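Local coordinates for RegF protein (Neisseria gonorrhoeae, PDB 4HOJ) that binds glutathione and calcium ions and is a glutathione S-transferase homologue of the stringent starvation protein A type, at residues Ala123-Ser135 / Leu163-Leu177. Numbering follows the deposited sequence.
Sequences AREAIGNGLTMLS and LDHYDVKLGKSAAPL. With CA (calcium ion), chain B.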
loop_
_atom_site.group_PDB
_atom_site.type_symbol
_atom_site.label_atom_id
_atom_site.label_comp_id
_atom_site.label_asym_id
_atom_site.label_seq_id
_atom_site.Cartn_x
_atom_site.Cartn_y
_atom_site.Cartn_z
ATOM N N ALA A 123 17.124 11.169 8.534
ATOM C CA ALA A 123 15.981 10.298 8.845
ATOM C C ALA A 123 15.489 10.460 10.270
ATOM O O ALA A 123 14.289 10.497 10.516
ATOM C CB ALA A 123 16.303 8.819 8.546
ATOM N N ARG A 124 16.421 10.499 11.223
ATOM C CA ARG A 124 16.100 10.659 12.625
ATOM C C ARG A 124 15.386 11.996 12.839
ATOM O O ARG A 124 14.357 12.056 13.540
ATOM C CB ARG A 124 17.431 10.596 13.381
ATOM C CG ARG A 124 17.419 10.680 14.883
ATOM C CD ARG A 124 18.843 10.419 15.397
ATOM N NE ARG A 124 19.385 9.119 14.964
ATOM C CZ ARG A 124 20.456 8.940 14.188
ATOM N NH1 ARG A 124 21.157 9.965 13.728
ATOM N NH2 ARG A 124 20.837 7.705 13.865
ATOM N N GLU A 125 15.895 13.044 12.211
ATOM C CA GLU A 125 15.271 14.341 12.295
ATOM C C GLU A 125 13.861 14.318 11.739
ATOM O O GLU A 125 12.925 14.862 12.342
ATOM C CB GLU A 125 16.111 15.304 11.471
ATOM C CG GLU A 125 15.612 16.729 11.456
ATOM C CD GLU A 125 16.219 17.542 12.580
ATOM O OE1 GLU A 125 16.620 16.923 13.597
ATOM O OE2 GLU A 125 16.310 18.783 12.440
ATOM N N ALA A 126 13.701 13.691 10.578
ATOM C CA ALA A 126 12.376 13.671 9.943
ATOM C C ALA A 126 11.354 12.896 10.742
ATOM O O ALA A 126 10.196 13.257 10.795
ATOM C CB ALA A 126 12.465 13.144 8.505
ATOM N N ILE A 127 11.792 11.844 11.411
ATOM C CA ILE A 127 10.856 11.090 12.238
ATOM C C ILE A 127 10.420 11.915 13.437
ATOM O O ILE A 127 9.228 11.965 13.720
ATOM C CB ILE A 127 11.480 9.758 12.709
ATOM C CG1 ILE A 127 11.671 8.816 11.504
ATOM C CG2 ILE A 127 10.638 9.136 13.854
ATOM C CD1 ILE A 127 12.531 7.571 11.831
ATOM N N GLY A 128 11.352 12.615 14.085
ATOM C CA GLY A 128 10.961 13.426 15.221
ATOM C C GLY A 128 9.997 14.515 14.801
ATOM O O GLY A 128 9.028 14.796 15.496
ATOM N N ASN A 129 10.257 15.136 13.666
ATOM C CA ASN A 129 9.413 16.233 13.212
ATOM C C ASN A 129 8.019 15.720 12.843
ATOM O O ASN A 129 6.995 16.347 13.187
ATOM C CB ASN A 129 10.074 16.918 12.035
ATOM C CG ASN A 129 11.269 17.754 12.451
ATOM O OD1 ASN A 129 11.327 18.271 13.577
ATOM N ND2 ASN A 129 12.243 17.880 11.549
ATOM N N GLY A 130 7.986 14.604 12.124
ATOM C CA GLY A 130 6.744 13.975 11.705
ATOM C C GLY A 130 5.873 13.541 12.863
ATOM O O GLY A 130 4.651 13.791 12.860
ATOM N N LEU A 131 6.469 12.884 13.844
ATOM C CA LEU A 131 5.723 12.432 15.005
ATOM C C LEU A 131 5.234 13.625 15.814
ATOM O O LEU A 131 4.127 13.575 16.356
ATOM C CB LEU A 131 6.575 11.495 15.872
ATOM C CG LEU A 131 6.828 10.127 15.216
ATOM C CD1 LEU A 131 7.775 9.264 16.065
ATOM C CD2 LEU A 131 5.577 9.327 14.913
ATOM N N THR A 132 6.050 14.678 15.918
ATOM C CA THR A 132 5.661 15.866 16.675
ATOM C C THR A 132 4.422 16.465 16.028
ATOM O O THR A 132 3.492 16.883 16.713
ATOM C CB THR A 132 6.817 16.892 16.793
ATOM O OG1 THR A 132 7.900 16.269 17.504
ATOM C CG2 THR A 132 6.358 18.135 17.559
ATOM N N MET A 133 4.380 16.479 14.705
ATOM C CA MET A 133 3.256 17.127 14.062
ATOM C C MET A 133 1.997 16.293 14.168
ATOM O O MET A 133 0.897 16.849 14.228
ATOM C CB MET A 133 3.567 17.491 12.613
ATOM C CG MET A 133 4.715 18.473 12.510
ATOM S SD MET A 133 5.218 18.708 10.806
ATOM C CE MET A 133 3.621 18.907 10.038
ATOM N N LEU A 134 2.172 14.975 14.183
ATOM C CA LEU A 134 1.071 14.040 14.326
ATOM C C LEU A 134 0.495 13.985 15.737
ATOM O O LEU A 134 -0.637 13.587 15.920
ATOM C CB LEU A 134 1.492 12.649 13.838
ATOM C CG LEU A 134 1.703 12.674 12.319
ATOM C CD1 LEU A 134 2.373 11.399 11.867
ATOM C CD2 LEU A 134 0.379 12.911 11.562
ATOM N N SER A 135 1.273 14.413 16.725
ATOM C CA SER A 135 0.861 14.246 18.110
ATOM C C SER A 135 -0.540 14.784 18.472
ATOM O O SER A 135 -1.300 14.094 19.149
ATOM C CB SER A 135 1.943 14.746 19.079
ATOM O OG SER A 135 1.432 14.725 20.408
ATOM N N LEU A 163 11.879 4.843 19.894
ATOM C CA LEU A 163 12.361 6.235 19.848
ATOM C C LEU A 163 13.671 6.422 20.584
ATOM O O LEU A 163 14.582 7.115 20.059
ATOM C CB LEU A 163 11.351 7.233 20.367
ATOM C CG LEU A 163 10.025 7.225 19.605
ATOM C CD1 LEU A 163 9.052 8.207 20.228
ATOM C CD2 LEU A 163 10.244 7.517 18.137
ATOM N N ASP A 164 13.863 5.798 21.757
ATOM C CA ASP A 164 15.157 5.892 22.437
ATOM C C ASP A 164 16.257 5.201 21.614
ATOM O O ASP A 164 17.389 5.771 21.439
ATOM C CB ASP A 164 15.030 5.293 23.851
ATOM C CG ASP A 164 16.295 5.457 24.696
ATOM O OD1 ASP A 164 17.301 6.101 24.298
ATOM O OD2 ASP A 164 16.284 4.938 25.841
ATOM N N HIS A 165 15.992 3.996 21.117
ATOM C CA HIS A 165 16.963 3.242 20.329
ATOM C C HIS A 165 17.462 4.076 19.141
ATOM O O HIS A 165 18.654 4.104 18.858
ATOM C CB HIS A 165 16.292 1.916 19.889
ATOM C CG HIS A 165 17.085 1.100 18.921
ATOM N ND1 HIS A 165 18.281 0.514 19.256
ATOM C CD2 HIS A 165 16.879 0.817 17.610
ATOM C CE1 HIS A 165 18.765 -0.129 18.201
ATOM N NE2 HIS A 165 17.931 0.029 17.192
ATOM N N TYR A 166 16.528 4.727 18.442
ATOM C CA TYR A 166 16.833 5.552 17.291
ATOM C C TYR A 166 17.335 6.956 17.630
ATOM O O TYR A 166 17.662 7.733 16.739
ATOM C CB TYR A 166 15.585 5.711 16.422
ATOM C CG TYR A 166 15.118 4.456 15.676
ATOM C CD1 TYR A 166 15.996 3.497 15.231
ATOM C CD2 TYR A 166 13.780 4.325 15.358
ATOM C CE1 TYR A 166 15.563 2.364 14.492
ATOM C CE2 TYR A 166 13.329 3.200 14.603
ATOM C CZ TYR A 166 14.192 2.268 14.198
ATOM O OH TYR A 166 13.768 1.169 13.481
ATOM N N ASP A 167 17.388 7.292 18.915
ATOM C CA ASP A 167 17.801 8.626 19.356
ATOM C C ASP A 167 16.921 9.751 18.769
ATOM O O ASP A 167 17.384 10.848 18.488
ATOM C CB ASP A 167 19.294 8.884 19.062
ATOM C CG ASP A 167 20.229 7.880 19.776
ATOM O OD1 ASP A 167 19.870 7.393 20.855
ATOM O OD2 ASP A 167 21.346 7.589 19.306
ATOM N N VAL A 168 15.637 9.451 18.627
ATOM C CA VAL A 168 14.672 10.409 18.139
ATOM C C VAL A 168 14.230 11.246 19.310
ATOM O O VAL A 168 13.818 10.722 20.346
ATOM C CB VAL A 168 13.457 9.718 17.542
ATOM C CG1 VAL A 168 12.295 10.758 17.296
ATOM C CG2 VAL A 168 13.847 9.053 16.227
ATOM N N LYS A 169 14.316 12.560 19.124
ATOM C CA LYS A 169 13.910 13.535 20.117
ATOM C C LYS A 169 12.631 14.235 19.633
ATOM O O LYS A 169 12.590 14.739 18.503
ATOM C CB LYS A 169 15.055 14.538 20.322
ATOM C CG LYS A 169 16.076 14.574 19.158
ATOM C CD LYS A 169 17.391 15.294 19.542
ATOM C CE LYS A 169 18.240 14.458 20.504
ATOM N NZ LYS A 169 19.574 15.074 20.773
ATOM N N LEU A 170 11.575 14.210 20.449
ATOM C CA LEU A 170 10.317 14.893 20.097
ATOM C C LEU A 170 10.171 16.219 20.815
ATOM O O LEU A 170 10.709 16.382 21.902
ATOM C CB LEU A 170 9.096 14.050 20.473
ATOM C CG LEU A 170 9.038 12.617 19.949
ATOM C CD1 LEU A 170 7.782 11.934 20.399
ATOM C CD2 LEU A 170 9.150 12.578 18.417
ATOM N N GLY A 171 9.406 17.138 20.226
ATOM C CA GLY A 171 9.058 18.374 20.900
ATOM C C GLY A 171 8.268 18.131 22.186
ATOM O O GLY A 171 7.594 17.102 22.350
ATOM N N LYS A 172 8.327 19.083 23.111
ATOM C CA LYS A 172 7.556 18.972 24.353
ATOM C C LYS A 172 6.039 18.936 24.087
ATOM O O LYS A 172 5.259 18.426 24.894
ATOM C CB LYS A 172 7.924 20.102 25.315
ATOM C CG LYS A 172 9.333 19.982 25.887
ATOM C CD LYS A 172 9.302 19.721 27.390
ATOM C CE LYS A 172 10.693 19.398 27.938
ATOM N NZ LYS A 172 11.189 18.058 27.481
ATOM N N SER A 173 5.636 19.446 22.929
ATOM C CA SER A 173 4.242 19.437 22.518
ATOM C C SER A 173 3.744 18.029 22.225
ATOM O O SER A 173 2.533 17.802 22.113
ATOM C CB SER A 173 4.062 20.308 21.276
ATOM O OG SER A 173 4.804 19.758 20.197
ATOM N N ALA A 174 4.683 17.094 22.084
ATOM C CA ALA A 174 4.346 15.716 21.765
ATOM C C ALA A 174 4.120 14.841 22.994
ATOM O O ALA A 174 4.043 13.611 22.879
ATOM C CB ALA A 174 5.400 15.099 20.854
ATOM N N ALA A 175 4.000 15.450 24.165
ATOM C CA ALA A 175 3.637 14.681 25.352
ATOM C C ALA A 175 2.417 13.764 25.152
ATOM O O ALA A 175 2.464 12.604 25.575
ATOM C CB ALA A 175 3.447 15.591 26.574
ATOM N N PRO A 176 1.358 14.244 24.461
ATOM C CA PRO A 176 0.196 13.371 24.239
ATOM C C PRO A 176 0.515 12.107 23.449
ATOM O O PRO A 176 -0.003 11.040 23.783
ATOM C CB PRO A 176 -0.767 14.270 23.454
ATOM C CG PRO A 176 -0.493 15.616 23.981
ATOM C CD PRO A 176 1.007 15.654 24.154
ATOM N N LEU A 177 1.361 12.218 22.432
ATOM C CA LEU A 177 1.807 11.043 21.699
ATOM C C LEU A 177 2.547 10.054 22.618
ATOM O O LEU A 177 2.409 8.826 22.503
ATOM C CB LEU A 177 2.704 11.474 20.547
ATOM C CG LEU A 177 3.240 10.311 19.717
ATOM C CD1 LEU A 177 2.108 9.609 19.003
ATOM C CD2 LEU A 177 4.344 10.770 18.758
HETATM CA CA CA B . 18.947 6.645 22.918
HETATM O O HOH W 1 14.733 13.461 16.077
HETATM O O HOH W 2 2.834 18.593 18.913
HETATM O O HOH W 3 20.357 4.764 21.822
HETATM O O HOH W 4 18.014 8.837 22.933
#
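G128 and L170 bring the backbones together, their CA atoms 5.1 Å apart. The extended run 168-171 passes R124 to T132 of helix 117-134 in the same direction, and the pairing continues through T132 with A174 to S135 with L177. G128, lacking a side chain, admits K169 O 3.9 Å from its CA, and V168 CG1 lies 3.6 Å from G128 CA. V168 CG2 meets I127 CG2, the side chains crossing at about a right angle. L131 and L163 touch tip to tip through CD1 and CD2. L131 CB packs on CD2 of L170 and L177.

Three hydrogen bonds join the segments. R124 leaves the helix with CG anti to the backbone N (chi1 -178°), then bends at chi3 (-57°), and NE donates in the guanidinium plane to Y166 O at 2.8 Å. T132 OG1 donates to G128 O at 2.7 Å and accepts from G171 N at 3.2 Å, the latter nearly straight (165°). S135 OG accepts from L177 N at 3.2 Å, in the first turn of helix 175-185. Water bridges R124 O to K169 N.

The type I turn D164-D167 holds a calcium ion through D164 O, D164 OD1 and D167 OD1. Within the helical C-terminal GST domain, I127 and L131 also pack on helix 151-161. Y166 lies against helix 104-111, its OH bonded to E111, and L163 and L170 rest on L178 of helix 175-185.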